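Local coordinates for protein polyprenyl synthetase (Nonlabens dokdonensis, PDB 6KD7) that probably acts as a magnesium-dependent prenyltransferase of the FPP/GGPP synthase family, making geranylgeranyl pyrophosphate, and holds pyrophosphate in its pocket, at residues 63-74 / 110-121. Numbering follows the deposited sequence.
Sequences NAAIAVEVFHNF and MLIMAYRLFEDY. With PPV (pyrophosphate), chain B.
Leu111 lies over the Phe74 ring, its CB 4.0 Å from the ring centroid and only 4° off the normal, a CH-pi contact. Its chi1 (179°) carries CG away from the backbone N, with CD2 by Phe74 CZ. Leu111 CD1 lies 3.7 Å from Phe71 CD1, at the edge of that ring and near its plane. Segments 63-74 and 110-116 run antiparallel (168°), with axes 8.3 Å apart at closest approach. Small residues permit this: the CA atoms of Ala67 and Ala114 are 4.3 Å apart. Val70 CG1 packs on Met110 and Ala114. The Leu117 and Ile66 side chains cross at about a right angle, with Leu117 CD1 3.6 Å from Ile66 CG2. The Leu117 carbonyl oxygen is buried against Asn63 CB and has no polar partner. Phe118 CE1 touches Ala67 CB. The Tyr121 hydroxyl takes the N-H of Ala64 (N to OH 3.2 Å) and also bonds Asp60 O. His72 NE2 makes weak hydrogen bonds to pyrophosphate, which Arg43 also binds. In this all-helical prenyl synthase fold, helices 4-18, 42-54 and 158-183 pack on helix 58-82, Phe133 of helix 123-150 meets Phe71 and Phe118 edge-to-face, and Leu111 packs on Leu111 of the second subunit.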
loop_
_atom_site.group_PDB
_atom_site.type_symbol
_atom_site.label_atom_id
_atom_site.label_comp_id
_atom_site.label_asym_id
_atom_site.label_seq_id
_atom_site.Cartn_x
_atom_site.Cartn_y
_atom_site.Cartn_z
ATOM N N ASN A 63 6.753 38.843 26.482
ATOM C CA ASN A 63 7.673 37.809 25.925
ATOM C C ASN A 63 7.295 36.438 26.525
ATOM O O ASN A 63 7.174 35.479 25.752
ATOM C CB ASN A 63 9.134 38.200 26.112
ATOM C CG ASN A 63 9.577 39.246 25.111
ATOM O OD1 ASN A 63 8.822 39.669 24.255
ATOM N ND2 ASN A 63 10.828 39.638 25.184
ATOM N N ALA A 64 7.014 36.359 27.818
ATOM C CA ALA A 64 6.622 35.110 28.482
ATOM C C ALA A 64 5.262 34.611 27.965
ATOM O O ALA A 64 5.066 33.370 27.875
ATOM C CB ALA A 64 6.552 35.287 29.960
ATOM N N ALA A 65 4.311 35.515 27.767
ATOM C CA ALA A 65 2.982 35.213 27.189
ATOM C C ALA A 65 3.177 34.594 25.791
ATOM O O ALA A 65 2.580 33.570 25.500
ATOM C CB ALA A 65 2.158 36.483 27.086
ATOM N N ILE A 66 4.014 35.198 24.980
ATOM C CA ILE A 66 4.311 34.686 23.631
ATOM C C ILE A 66 4.998 33.316 23.748
ATOM O O ILE A 66 4.618 32.427 22.958
ATOM C CB ILE A 66 5.134 35.701 22.864
ATOM C CG1 ILE A 66 4.296 36.961 22.645
ATOM C CG2 ILE A 66 5.638 35.099 21.548
ATOM C CD1 ILE A 66 5.065 38.096 21.981
ATOM N N ALA A 67 5.884 33.092 24.730
ATOM C CA ALA A 67 6.515 31.764 24.930
ATOM C C ALA A 67 5.409 30.719 25.130
ATOM O O ALA A 67 5.496 29.593 24.605
ATOM C CB ALA A 67 7.444 31.736 26.126
ATOM N N VAL A 68 4.466 31.045 25.986
ATOM C CA VAL A 68 3.360 30.131 26.314
ATOM C C VAL A 68 2.632 29.729 25.015
ATOM O O VAL A 68 2.368 28.548 24.841
ATOM C CB VAL A 68 2.440 30.774 27.347
ATOM C CG1 VAL A 68 1.066 30.147 27.369
ATOM C CG2 VAL A 68 3.069 30.678 28.708
ATOM N N GLU A 69 2.299 30.683 24.167
ATOM C CA GLU A 69 1.536 30.440 22.932
ATOM C C GLU A 69 2.428 29.645 21.972
ATOM O O GLU A 69 1.893 28.773 21.270
ATOM C CB GLU A 69 1.077 31.759 22.308
ATOM C CG GLU A 69 0.316 31.626 20.976
ATOM C CD GLU A 69 -1.093 31.066 21.133
ATOM O OE1 GLU A 69 -1.495 30.677 22.254
ATOM O OE2 GLU A 69 -1.779 31.025 20.122
ATOM N N VAL A 70 3.707 29.990 21.869
ATOM C CA VAL A 70 4.602 29.259 20.942
ATOM C C VAL A 70 4.690 27.814 21.429
ATOM O O VAL A 70 4.518 26.905 20.609
ATOM C CB VAL A 70 5.952 29.936 20.817
ATOM C CG1 VAL A 70 6.937 29.078 20.055
ATOM C CG2 VAL A 70 5.779 31.279 20.121
ATOM N N PHE A 71 4.791 27.624 22.737
ATOM C CA PHE A 71 4.885 26.287 23.342
ATOM C C PHE A 71 3.625 25.516 22.999
ATOM O O PHE A 71 3.737 24.387 22.491
ATOM C CB PHE A 71 5.081 26.311 24.861
ATOM C CG PHE A 71 4.991 24.942 25.453
ATOM C CD1 PHE A 71 6.029 24.039 25.298
ATOM C CD2 PHE A 71 3.853 24.523 26.078
ATOM C CE1 PHE A 71 5.919 22.741 25.777
ATOM C CE2 PHE A 71 3.739 23.226 26.559
ATOM C CZ PHE A 71 4.770 22.339 26.405
ATOM N N HIS A 72 2.469 26.067 23.337
ATOM C CA HIS A 72 1.170 25.382 23.115
ATOM C C HIS A 72 1.049 24.939 21.636
ATOM O O HIS A 72 0.682 23.784 21.415
ATOM C CB HIS A 72 0.015 26.284 23.486
ATOM C CG HIS A 72 -1.311 25.648 23.292
ATOM N ND1 HIS A 72 -1.663 24.469 23.954
ATOM C CD2 HIS A 72 -2.370 26.038 22.551
ATOM C CE1 HIS A 72 -2.884 24.157 23.616
ATOM N NE2 HIS A 72 -3.345 25.118 22.773
ATOM N N ASN A 73 1.417 25.805 20.703
ATOM C CA ASN A 73 1.315 25.541 19.257
ATOM C C ASN A 73 2.332 24.471 18.874
ATOM O O ASN A 73 1.980 23.657 18.026
ATOM C CB ASN A 73 1.424 26.811 18.424
ATOM C CG ASN A 73 0.098 27.540 18.425
ATOM O OD1 ASN A 73 -0.801 27.127 17.710
ATOM N ND2 ASN A 73 -0.079 28.481 19.347
ATOM N N PHE A 74 3.466 24.423 19.562
ATOM C CA PHE A 74 4.456 23.357 19.303
ATOM C C PHE A 74 3.787 22.023 19.635
ATOM O O PHE A 74 3.871 21.123 18.827
ATOM C CB PHE A 74 5.693 23.564 20.175
ATOM C CG PHE A 74 6.263 22.311 20.786
ATOM C CD1 PHE A 74 6.965 21.403 20.017
ATOM C CD2 PHE A 74 6.120 22.045 22.137
ATOM C CE1 PHE A 74 7.506 20.261 20.579
ATOM C CE2 PHE A 74 6.665 20.903 22.697
ATOM C CZ PHE A 74 7.350 20.009 21.915
ATOM N N MET A 110 10.169 25.350 17.308
ATOM C CA MET A 110 9.224 26.210 18.054
ATOM C C MET A 110 9.472 26.014 19.546
ATOM O O MET A 110 9.407 27.025 20.276
ATOM C CB MET A 110 7.758 25.930 17.689
ATOM C CG MET A 110 7.424 26.434 16.281
ATOM S SD MET A 110 5.695 26.098 15.854
ATOM C CE MET A 110 4.941 27.240 16.999
ATOM N N LEU A 111 9.669 24.778 20.032
ATOM C CA LEU A 111 9.987 24.598 21.474
ATOM C C LEU A 111 11.216 25.447 21.877
ATOM O O LEU A 111 11.183 26.142 22.923
ATOM C CB LEU A 111 10.192 23.137 21.812
ATOM C CG LEU A 111 10.549 22.833 23.263
ATOM C CD1 LEU A 111 9.541 23.466 24.228
ATOM C CD2 LEU A 111 10.582 21.316 23.472
ATOM N N ILE A 112 12.216 25.479 21.034
ATOM C CA ILE A 112 13.490 26.180 21.328
ATOM C C ILE A 112 13.216 27.695 21.278
ATOM O O ILE A 112 13.719 28.410 22.142
ATOM C CB ILE A 112 14.587 25.733 20.344
ATOM C CG1 ILE A 112 14.919 24.236 20.468
ATOM C CG2 ILE A 112 15.836 26.556 20.535
ATOM C CD1 ILE A 112 15.620 23.680 19.187
ATOM N N MET A 113 12.445 28.165 20.303
ATOM C CA MET A 113 12.091 29.600 20.174
ATOM C C MET A 113 11.324 30.052 21.425
ATOM O O MET A 113 11.532 31.210 21.889
ATOM C CB MET A 113 11.240 29.812 18.923
ATOM C CG MET A 113 12.014 29.590 17.653
ATOM S SD MET A 113 10.898 29.464 16.213
ATOM C CE MET A 113 10.495 31.188 15.970
ATOM N N ALA A 114 10.479 29.185 21.973
ATOM C CA ALA A 114 9.742 29.503 23.197
ATOM C C ALA A 114 10.764 29.800 24.298
ATOM O O ALA A 114 10.630 30.825 24.986
ATOM C CB ALA A 114 8.835 28.378 23.592
ATOM N N TYR A 115 11.712 28.886 24.517
ATOM C CA TYR A 115 12.729 29.046 25.588
ATOM C C TYR A 115 13.436 30.386 25.386
ATOM O O TYR A 115 13.669 31.066 26.355
ATOM C CB TYR A 115 13.730 27.898 25.596
ATOM C CG TYR A 115 13.272 26.681 26.339
ATOM C CD1 TYR A 115 13.386 26.632 27.711
ATOM C CD2 TYR A 115 12.829 25.541 25.686
ATOM C CE1 TYR A 115 12.983 25.531 28.438
ATOM C CE2 TYR A 115 12.450 24.413 26.401
ATOM C CZ TYR A 115 12.548 24.402 27.783
ATOM O OH TYR A 115 12.206 23.353 28.566
ATOM N N ARG A 116 13.759 30.723 24.151
ATOM C CA ARG A 116 14.530 31.952 23.859
ATOM C C ARG A 116 13.765 33.224 24.233
ATOM O O ARG A 116 14.410 34.236 24.417
ATOM C CB ARG A 116 14.977 31.945 22.403
ATOM C CG ARG A 116 15.675 30.657 22.014
ATOM C CD ARG A 116 16.920 30.947 21.234
ATOM N NE ARG A 116 16.710 31.704 20.021
ATOM C CZ ARG A 116 17.657 32.433 19.468
ATOM N NH1 ARG A 116 17.427 33.089 18.351
ATOM N NH2 ARG A 116 18.836 32.510 20.044
ATOM N N LEU A 117 12.441 33.164 24.275
ATOM C CA LEU A 117 11.615 34.351 24.561
ATOM C C LEU A 117 11.747 34.735 26.050
ATOM O O LEU A 117 11.272 35.816 26.404
ATOM C CB LEU A 117 10.163 34.071 24.113
ATOM C CG LEU A 117 9.926 34.273 22.604
ATOM C CD1 LEU A 117 8.775 33.428 22.104
ATOM C CD2 LEU A 117 9.671 35.731 22.248
ATOM N N PHE A 118 12.337 33.890 26.901
ATOM C CA PHE A 118 12.600 34.223 28.315
ATOM C C PHE A 118 13.859 35.110 28.441
ATOM O O PHE A 118 14.063 35.657 29.499
ATOM C CB PHE A 118 12.731 32.967 29.162
ATOM C CG PHE A 118 11.493 32.140 29.190
ATOM C CD1 PHE A 118 10.252 32.728 29.271
ATOM C CD2 PHE A 118 11.549 30.762 29.157
ATOM C CE1 PHE A 118 9.094 31.969 29.296
ATOM C CE2 PHE A 118 10.385 30.006 29.147
ATOM C CZ PHE A 118 9.155 30.610 29.220
ATOM N N GLU A 119 14.683 35.248 27.416
ATOM C CA GLU A 119 16.080 35.750 27.589
ATOM C C GLU A 119 16.138 37.227 28.006
ATOM O O GLU A 119 17.158 37.559 28.616
ATOM C CB GLU A 119 16.938 35.526 26.340
ATOM C CG GLU A 119 17.318 34.064 26.213
ATOM C CD GLU A 119 17.917 33.596 24.904
ATOM O OE1 GLU A 119 18.306 34.456 24.119
ATOM O OE2 GLU A 119 18.146 32.359 24.770
ATOM N N ASP A 120 15.138 38.068 27.701
ATOM C CA ASP A 120 15.134 39.493 28.139
ATOM C C ASP A 120 14.807 39.632 29.629
ATOM O O ASP A 120 15.020 40.697 30.114
ATOM C CB ASP A 120 14.173 40.384 27.361
ATOM C CG ASP A 120 14.635 40.566 25.947
ATOM O OD1 ASP A 120 15.794 40.217 25.672
ATOM O OD2 ASP A 120 13.839 41.015 25.142
ATOM N N TYR A 121 14.354 38.585 30.309
ATOM C CA TYR A 121 14.055 38.717 31.755
ATOM C C TYR A 121 15.342 38.765 32.587
ATOM O O TYR A 121 16.387 38.312 32.123
ATOM C CB TYR A 121 13.022 37.684 32.204
ATOM C CG TYR A 121 11.682 37.922 31.567
ATOM C CD1 TYR A 121 10.857 38.938 32.007
ATOM C CD2 TYR A 121 11.269 37.187 30.473
ATOM C CE1 TYR A 121 9.638 39.190 31.406
ATOM C CE2 TYR A 121 10.058 37.432 29.855
ATOM C CZ TYR A 121 9.237 38.438 30.322
ATOM O OH TYR A 121 8.045 38.682 29.724
HETATM O O11 PPV B . -8.711 24.172 22.633
HETATM P P1 PPV B . -7.960 25.359 23.127
HETATM O O21 PPV B . -7.311 25.091 24.430
HETATM O O31 PPV B . -8.816 26.579 23.170
HETATM O OPP PPV B . -6.724 25.651 22.081
HETATM P P2 PPV B . -6.487 26.364 20.633
HETATM O O12 PPV B . -6.990 25.420 19.605
HETATM O O22 PPV B . -7.288 27.632 20.660
HETATM O O32 PPV B . -5.032 26.636 20.472
#